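Local coordinates for putative uncharacterized protein (Dictyostelium purpureum, PDB 4R12), which probably serves as the nicastrin subunit of gamma-secretase, an essential part of the complex that cleaves proteins such as Notch receptors within the membrane, at residues 100-105 against 412-417; 75-80 against 225-230. One frame throughout, in Å; residues are numbered along the deposited sequence.

Interaction 1: 100-105 against 412-417. With NAG (2-acetamido-2-deoxy-beta-D-glucopyranose), chain C; NAG (2-acetamido-2-deoxy-beta-D-glucopyranose), chain D.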
loop_
_atom_site.group_PDB
_atom_site.type_symbol
_atom_site.label_atom_id
_atom_site.label_comp_id
_atom_site.label_asym_id
_atom_site.label_seq_id
_atom_site.Cartn_x
_atom_site.Cartn_y
_atom_site.Cartn_z
ATOM N N THR A 100 17.846 -4.369 -15.163
ATOM C CA THR A 100 18.712 -4.787 -14.061
ATOM C C THR A 100 18.195 -4.186 -12.752
ATOM O O THR A 100 17.434 -3.218 -12.769
ATOM C CB THR A 100 20.162 -4.345 -14.261
ATOM O OG1 THR A 100 20.222 -2.912 -14.287
ATOM C CG2 THR A 100 20.745 -4.913 -15.559
ATOM N N LYS A 101 18.611 -4.764 -11.628
ATOM C CA LYS A 101 18.220 -4.299 -10.297
ATOM C C LYS A 101 19.357 -3.528 -9.653
ATOM O O LYS A 101 20.483 -3.577 -10.136
ATOM C CB LYS A 101 17.856 -5.476 -9.388
ATOM C CG LYS A 101 16.547 -6.183 -9.703
ATOM C CD LYS A 101 16.412 -7.391 -8.764
ATOM C CE LYS A 101 15.131 -8.174 -9.016
ATOM N NZ LYS A 101 13.998 -7.584 -8.266
ATOM N N LYS A 102 19.083 -2.838 -8.549
ATOM C CA LYS A 102 20.176 -2.209 -7.807
ATOM C C LYS A 102 20.994 -3.283 -7.108
ATOM O O LYS A 102 20.443 -4.253 -6.611
ATOM C CB LYS A 102 19.661 -1.198 -6.779
ATOM C CG LYS A 102 19.272 0.152 -7.360
ATOM C CD LYS A 102 18.943 1.147 -6.251
ATOM C CE LYS A 102 18.918 2.590 -6.776
ATOM N NZ LYS A 102 17.911 2.776 -7.877
ATOM N N THR A 103 22.306 -3.100 -7.059
ATOM C CA THR A 103 23.180 -4.049 -6.372
ATOM C C THR A 103 23.438 -3.642 -4.919
ATOM O O THR A 103 24.297 -4.214 -4.248
ATOM C CB THR A 103 24.525 -4.175 -7.089
ATOM O OG1 THR A 103 25.149 -2.887 -7.154
ATOM C CG2 THR A 103 24.319 -4.706 -8.508
ATOM N N TYR A 104 22.691 -2.657 -4.436
ATOM C CA TYR A 104 22.849 -2.198 -3.059
ATOM C C TYR A 104 21.494 -1.900 -2.437
ATOM O O TYR A 104 20.521 -1.683 -3.163
ATOM C CB TYR A 104 23.752 -0.960 -3.008
ATOM C CG TYR A 104 23.337 0.189 -3.906
ATOM C CD1 TYR A 104 22.387 1.121 -3.485
ATOM C CD2 TYR A 104 23.932 0.372 -5.154
ATOM C CE1 TYR A 104 22.017 2.196 -4.295
ATOM C CE2 TYR A 104 23.575 1.449 -5.976
ATOM C CZ TYR A 104 22.611 2.355 -5.536
ATOM O OH TYR A 104 22.252 3.423 -6.326
ATOM N N PRO A 105 21.415 -1.875 -1.092
ATOM C CA PRO A 105 20.131 -1.539 -0.465
ATOM C C PRO A 105 19.756 -0.089 -0.747
ATOM O O PRO A 105 20.627 0.781 -0.793
ATOM C CB PRO A 105 20.385 -1.750 1.039
ATOM C CG PRO A 105 21.731 -2.418 1.143
ATOM C CD PRO A 105 22.484 -2.062 -0.094
ATOM N N TYR A 412 12.592 -0.285 1.320
ATOM C CA TYR A 412 11.317 0.243 1.774
ATOM C C TYR A 412 10.803 1.376 0.876
ATOM O O TYR A 412 11.503 2.356 0.637
ATOM C CB TYR A 412 11.422 0.739 3.227
ATOM C CG TYR A 412 10.094 1.188 3.760
ATOM C CD1 TYR A 412 9.659 2.498 3.589
ATOM C CD2 TYR A 412 9.255 0.292 4.414
ATOM C CE1 TYR A 412 8.428 2.908 4.064
ATOM C CE2 TYR A 412 8.016 0.692 4.894
ATOM C CZ TYR A 412 7.613 2.000 4.716
ATOM O OH TYR A 412 6.385 2.413 5.179
ATOM N N GLY A 413 9.567 1.246 0.396
ATOM C CA GLY A 413 8.954 2.286 -0.414
ATOM C C GLY A 413 9.579 2.401 -1.794
ATOM O O GLY A 413 9.732 3.497 -2.348
ATOM N N TYR A 414 9.920 1.260 -2.370
ATOM C CA TYR A 414 10.697 1.250 -3.604
ATOM C C TYR A 414 10.356 0.027 -4.464
ATOM O O TYR A 414 10.013 -1.024 -3.928
ATOM C CB TYR A 414 12.195 1.287 -3.265
ATOM C CG TYR A 414 13.097 1.304 -4.474
ATOM C CD1 TYR A 414 13.080 2.378 -5.366
ATOM C CD2 TYR A 414 13.978 0.258 -4.716
ATOM C CE1 TYR A 414 13.904 2.389 -6.498
ATOM C CE2 TYR A 414 14.811 0.261 -5.828
ATOM C CZ TYR A 414 14.765 1.328 -6.717
ATOM O OH TYR A 414 15.591 1.313 -7.819
ATOM N N GLU A 415 10.472 0.181 -5.791
ATOM C CA GLU A 415 10.091 -0.865 -6.756
ATOM C C GLU A 415 10.784 -2.202 -6.532
ATOM O O GLU A 415 10.230 -3.249 -6.858
ATOM C CB GLU A 415 10.377 -0.396 -8.192
ATOM C CG GLU A 415 11.801 0.123 -8.363
ATOM C CD GLU A 415 12.273 0.188 -9.809
ATOM O OE1 GLU A 415 11.792 -0.597 -10.642
ATOM O OE2 GLU A 415 13.147 1.024 -10.107
ATOM N N GLN A 416 12.002 -2.178 -5.990
ATOM C CA GLN A 416 12.726 -3.417 -5.752
ATOM C C GLN A 416 12.242 -4.189 -4.514
ATOM O O GLN A 416 12.782 -5.247 -4.200
ATOM C CB GLN A 416 14.226 -3.140 -5.639
ATOM C CG GLN A 416 15.099 -4.358 -5.944
ATOM C CD GLN A 416 16.522 -3.985 -6.331
ATOM O OE1 GLN A 416 16.754 -2.997 -7.027
ATOM N NE2 GLN A 416 17.482 -4.797 -5.890
ATOM N N ASP A 417 11.229 -3.668 -3.824
ATOM C CA ASP A 417 10.574 -4.413 -2.761
ATOM C C ASP A 417 9.584 -5.373 -3.418
ATOM O O ASP A 417 8.367 -5.154 -3.402
ATOM C CB ASP A 417 9.876 -3.467 -1.777
ATOM C CG ASP A 417 9.284 -4.194 -0.580
ATOM O OD1 ASP A 417 9.529 -5.414 -0.418
ATOM O OD2 ASP A 417 8.561 -3.531 0.211
HETATM C C1 NAG C . 23.827 6.362 -5.345
HETATM C C2 NAG C . 24.705 5.702 -4.298
HETATM C C3 NAG C . 26.174 5.870 -4.569
HETATM C C4 NAG C . 26.551 5.472 -5.961
HETATM C C5 NAG C . 25.649 6.232 -6.933
HETATM C C6 NAG C . 25.858 5.890 -8.387
HETATM C C7 NAG C . 23.451 5.809 -2.291
HETATM C C8 NAG C . 23.082 6.634 -1.102
HETATM N N2 NAG C . 24.442 6.239 -3.018
HETATM O O3 NAG C . 26.872 5.085 -3.627
HETATM O O4 NAG C . 27.888 5.869 -6.091
HETATM O O5 NAG C . 24.282 6.039 -6.629
HETATM O O6 NAG C . 26.133 4.541 -8.628
HETATM O O7 NAG C . 22.851 4.815 -2.547
HETATM C C1 NAG D . 14.696 -9.245 -16.886
HETATM C C2 NAG D . 15.252 -9.628 -15.539
HETATM C C3 NAG D . 16.406 -10.586 -15.700
HETATM C C4 NAG D . 16.067 -11.735 -16.641
HETATM C C5 NAG D . 15.471 -11.161 -17.927
HETATM C C6 NAG D . 15.004 -12.186 -18.918
HETATM C C7 NAG D . 15.121 -8.025 -13.781
HETATM C C8 NAG D . 15.805 -6.913 -13.083
HETATM N N2 NAG D . 15.712 -8.463 -14.862
HETATM O O3 NAG D . 16.737 -11.050 -14.408
HETATM O O4 NAG D . 17.270 -12.456 -16.893
HETATM O O5 NAG D . 14.331 -10.434 -17.552
HETATM O O6 NAG D . 13.981 -12.966 -18.327
HETATM O O7 NAG D . 14.089 -8.492 -13.386
#

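Interaction 2: 75-80 against 225-230. With NAG (2-acetamido-2-deoxy-beta-D-glucopyranose), chain C.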
loop_
_atom_site.group_PDB
_atom_site.type_symbol
_atom_site.label_atom_id
_atom_site.label_comp_id
_atom_site.label_asym_id
_atom_site.label_seq_id
_atom_site.Cartn_x
_atom_site.Cartn_y
_atom_site.Cartn_z
ATOM N N ASN A 75 21.417 1.545 -10.960
ATOM C CA ASN A 75 22.458 1.791 -9.961
ATOM C C ASN A 75 22.785 3.281 -9.835
ATOM O O ASN A 75 23.320 3.728 -8.820
ATOM C CB ASN A 75 23.726 1.006 -10.282
ATOM C CG ASN A 75 23.807 -0.312 -9.520
ATOM O OD1 ASN A 75 22.867 -0.699 -8.817
ATOM N ND2 ASN A 75 24.934 -1.010 -9.658
ATOM N N TYR A 76 22.439 4.048 -10.865
ATOM C CA TYR A 76 22.683 5.486 -10.859
ATOM C C TYR A 76 21.434 6.324 -10.584
ATOM O O TYR A 76 21.477 7.556 -10.649
ATOM C CB TYR A 76 23.331 5.889 -12.183
ATOM C CG TYR A 76 24.741 5.381 -12.240
ATOM C CD1 TYR A 76 25.018 4.090 -12.671
ATOM C CD2 TYR A 76 25.794 6.166 -11.796
ATOM C CE1 TYR A 76 26.319 3.605 -12.693
ATOM C CE2 TYR A 76 27.087 5.694 -11.812
ATOM C CZ TYR A 76 27.346 4.417 -12.257
ATOM O OH TYR A 76 28.643 3.958 -12.268
ATOM N N PHE A 77 20.337 5.653 -10.241
ATOM C CA PHE A 77 19.099 6.342 -9.878
ATOM C C PHE A 77 18.922 6.452 -8.363
ATOM O O PHE A 77 18.424 5.534 -7.708
ATOM C CB PHE A 77 17.882 5.632 -10.494
ATOM C CG PHE A 77 16.568 6.300 -10.174
ATOM C CD1 PHE A 77 16.317 7.607 -10.579
ATOM C CD2 PHE A 77 15.588 5.620 -9.468
ATOM C CE1 PHE A 77 15.102 8.224 -10.298
ATOM C CE2 PHE A 77 14.373 6.236 -9.171
ATOM C CZ PHE A 77 14.131 7.537 -9.587
ATOM N N ASN A 78 19.456 7.525 -7.805
ATOM C CA ASN A 78 19.369 7.861 -6.392
ATOM C C ASN A 78 19.568 9.389 -6.203
ATOM O O ASN A 78 19.982 10.017 -7.110
ATOM C CB ASN A 78 20.321 7.014 -5.535
ATOM C CG ASN A 78 21.785 7.371 -5.716
ATOM O OD1 ASN A 78 22.104 8.501 -5.928
ATOM N ND2 ASN A 78 22.680 6.393 -5.598
ATOM N N SER A 79 19.229 9.959 -5.054
ATOM C CA SER A 79 19.255 11.414 -4.885
ATOM C C SER A 79 20.612 12.005 -5.242
ATOM O O SER A 79 20.695 12.909 -6.065
ATOM C CB SER A 79 18.868 11.815 -3.455
ATOM O OG SER A 79 19.653 11.129 -2.494
ATOM N N THR A 80 21.669 11.474 -4.642
ATOM C CA THR A 80 23.005 12.040 -4.809
ATOM C C THR A 80 23.436 12.082 -6.262
ATOM O O THR A 80 23.937 13.097 -6.754
ATOM C CB THR A 80 24.041 11.238 -4.006
ATOM O OG1 THR A 80 23.906 11.562 -2.618
ATOM C CG2 THR A 80 25.451 11.578 -4.457
ATOM N N ALA A 225 6.104 3.989 -3.398
ATOM C CA ALA A 225 7.237 3.861 -4.300
ATOM C C ALA A 225 7.497 5.211 -4.961
ATOM O O ALA A 225 6.653 6.114 -4.905
ATOM C CB ALA A 225 6.988 2.803 -5.346
ATOM N N PHE A 226 8.672 5.348 -5.562
ATOM C CA PHE A 226 8.983 6.522 -6.369
ATOM C C PHE A 226 8.055 6.468 -7.582
ATOM O O PHE A 226 7.425 7.455 -7.935
ATOM C CB PHE A 226 10.452 6.533 -6.799
ATOM C CG PHE A 226 10.912 7.848 -7.380
ATOM C CD1 PHE A 226 10.660 8.161 -8.706
ATOM C CD2 PHE A 226 11.600 8.766 -6.592
ATOM C CE1 PHE A 226 11.085 9.364 -9.250
ATOM C CE2 PHE A 226 12.033 9.985 -7.126
ATOM C CZ PHE A 226 11.772 10.277 -8.453
ATOM N N PHE A 227 7.995 5.292 -8.201
ATOM C CA PHE A 227 7.101 5.026 -9.338
ATOM C C PHE A 227 5.918 4.222 -8.833
ATOM O O PHE A 227 6.014 3.003 -8.683
ATOM C CB PHE A 227 7.835 4.258 -10.451
ATOM C CG PHE A 227 9.053 4.969 -10.963
ATOM C CD1 PHE A 227 8.925 6.104 -11.748
ATOM C CD2 PHE A 227 10.316 4.527 -10.639
ATOM C CE1 PHE A 227 10.047 6.785 -12.204
ATOM C CE2 PHE A 227 11.438 5.197 -11.097
ATOM C CZ PHE A 227 11.303 6.326 -11.885
ATOM N N ARG A 228 4.804 4.892 -8.564
ATOM C CA ARG A 228 3.738 4.258 -7.795
ATOM C C ARG A 228 2.973 3.158 -8.552
ATOM O O ARG A 228 2.292 2.335 -7.920
ATOM C CB ARG A 228 2.784 5.338 -7.256
ATOM C CG ARG A 228 3.424 6.103 -6.054
ATOM C CD ARG A 228 2.676 7.377 -5.660
ATOM N NE ARG A 228 3.002 8.522 -6.518
ATOM C CZ ARG A 228 4.100 9.270 -6.394
ATOM N NH1 ARG A 228 4.995 9.002 -5.448
ATOM N NH2 ARG A 228 4.308 10.294 -7.227
ATOM N N ASP A 229 3.098 3.109 -9.876
ATOM C CA ASP A 229 2.524 1.983 -10.623
ATOM C C ASP A 229 3.325 0.705 -10.385
ATOM O O ASP A 229 2.895 -0.373 -10.776
ATOM C CB ASP A 229 2.466 2.271 -12.121
ATOM C CG ASP A 229 1.499 3.385 -12.456
ATOM O OD1 ASP A 229 0.349 3.350 -11.962
ATOM O OD2 ASP A 229 1.909 4.317 -13.185
ATOM N N LEU A 230 4.494 0.834 -9.752
ATOM C CA LEU A 230 5.359 -0.310 -9.472
ATOM C C LEU A 230 5.395 -0.641 -7.985
ATOM O O LEU A 230 6.302 -1.337 -7.530
ATOM C CB LEU A 230 6.794 -0.054 -9.955
ATOM C CG LEU A 230 6.951 0.188 -11.458
ATOM C CD1 LEU A 230 8.411 0.472 -11.821
ATOM C CD2 LEU A 230 6.424 -1.043 -12.215
HETATM C C1 NAG C . 23.827 6.362 -5.345
HETATM C C2 NAG C . 24.705 5.702 -4.298
HETATM C C3 NAG C . 26.174 5.870 -4.569
HETATM C C4 NAG C . 26.551 5.472 -5.961
HETATM C C5 NAG C . 25.649 6.232 -6.933
HETATM C C6 NAG C . 25.858 5.890 -8.387
HETATM C C7 NAG C . 23.451 5.809 -2.291
HETATM C C8 NAG C . 23.082 6.634 -1.102
HETATM N N2 NAG C . 24.442 6.239 -3.018
HETATM O O3 NAG C . 26.872 5.085 -3.627
HETATM O O4 NAG C . 27.888 5.869 -6.091
HETATM O O5 NAG C . 24.282 6.039 -6.629
HETATM O O6 NAG C . 26.133 4.541 -8.628
HETATM O O7 NAG C . 22.851 4.815 -2.547
#

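Interaction 1: 100-105 against 412-417
Gln416 holds the backbone of Lys102 through both ends of its side-chain amide. OE1 of Gln416 accepts the N-H of Lys102 at 2.8 Å, with the donor tilted 21° from the carbonyl plane. NE2 of Gln416 gives a hydrogen bond of 3.1 Å to Lys102 O. This second bond is straight, 179° at the hydrogen, and meets a lone pair of the backbone oxygen in the carbonyl plane. Two bonds to one residue fix the rotation of the amide. Gln416 gets there because CG is anti to the backbone N (chi1 -157°) and the chain stays extended beyond it. The aliphatic part of Lys101 runs across this chain, with Lys101 CB 3.6 Å from Gln416 NE2. The ammonium of Lys101 goes on to a salt bridge with Asp418. Lys101 CG also touches the acetyl methyl C8 of the chain D NAG, at 3.5 Å.

The contact joins a loop of the nicastrin small lobe to a loop of the large lobe, which belongs to the zinc-exopeptidase clan. On the large-lobe side, a type I turn from Tyr414 to Asp417 carries both polar partners.

Lys102 bends at its last torsion, and NZ gives a 2.7 Å hydrogen bond to Tyr414 OH. The carbonyls of Thr74 and Phe77 also bind NZ, so three oxygens hold this buried ammonium. Glu415 lays its CG over one face of the Tyr414 ring, off-centre, toward the rim. Glu415 OE2 stays 5.5 Å from Lys102 NZ, close enough that it may slightly favour the charged lysine.

Interaction 2: 75-80 against 225-230
Phe77 drives the edge of its ring into the face of Phe226 in a tight T-shaped pair. The planes stand at 88° and the centroids lie 5.0 Å apart. Phe77 CZ sits over the centre of the Phe226 ring, 3.6 Å from Phe226 CE1. The pair with Phe227, which comes from the opposite direction, is looser. Its plane is within 26° of that of Phe77, but the rings are slid apart and barely overlap. Their closest atoms are CE2 of Phe77 and CE2 of Phe227, 3.7 Å apart. Val96 of strand 90-96 packs on both Phe77 and Phe227.

The sugar lies on the outer side, where Asn75 and Ser79 are partly exposed and Thr80 is exposed. Asn78 carries the chain C NAG on ND2, while its OD1 caps Ser81 N at the start of helix 79-83. The sugar's O6 bonds Asn75 O at 2.9 Å and lies over one face of Tyr76, off-centre, toward the rim. Replacing Tyr76 by an alanine is likely to take this flat support from the sugar's C6 arm and cost Asp53 the hydroxyl it bonds. The inner part is a buried aromatic cluster at the junction of the small and large lobes of nicastrin.

Interactions 1 and 2 are neighbouring parts of one small-lobe to large-lobe junction, with centres about 8 Å apart. Their segments alternate along the chain. The two small-lobe segments bind each other directly. Thr103 N lies 3.0 Å from Asn75 OD1, a probable hydrogen bond. Tyr104 OH lies 2.7 Å from Asn75 O, the carbonyl that also takes the sugar's O6. Phe77 serves both: its backbone O lies 2.8 Å from Lys102 NZ of interaction 1, and its ring makes the aromatic contacts of interaction 2. Both contacts touch the chain C NAG: besides the residues of 75-80, Tyr104 CE1 comes within 3.3 Å of its O7. This sugar is a glycan on the protein itself, not a bound substrate.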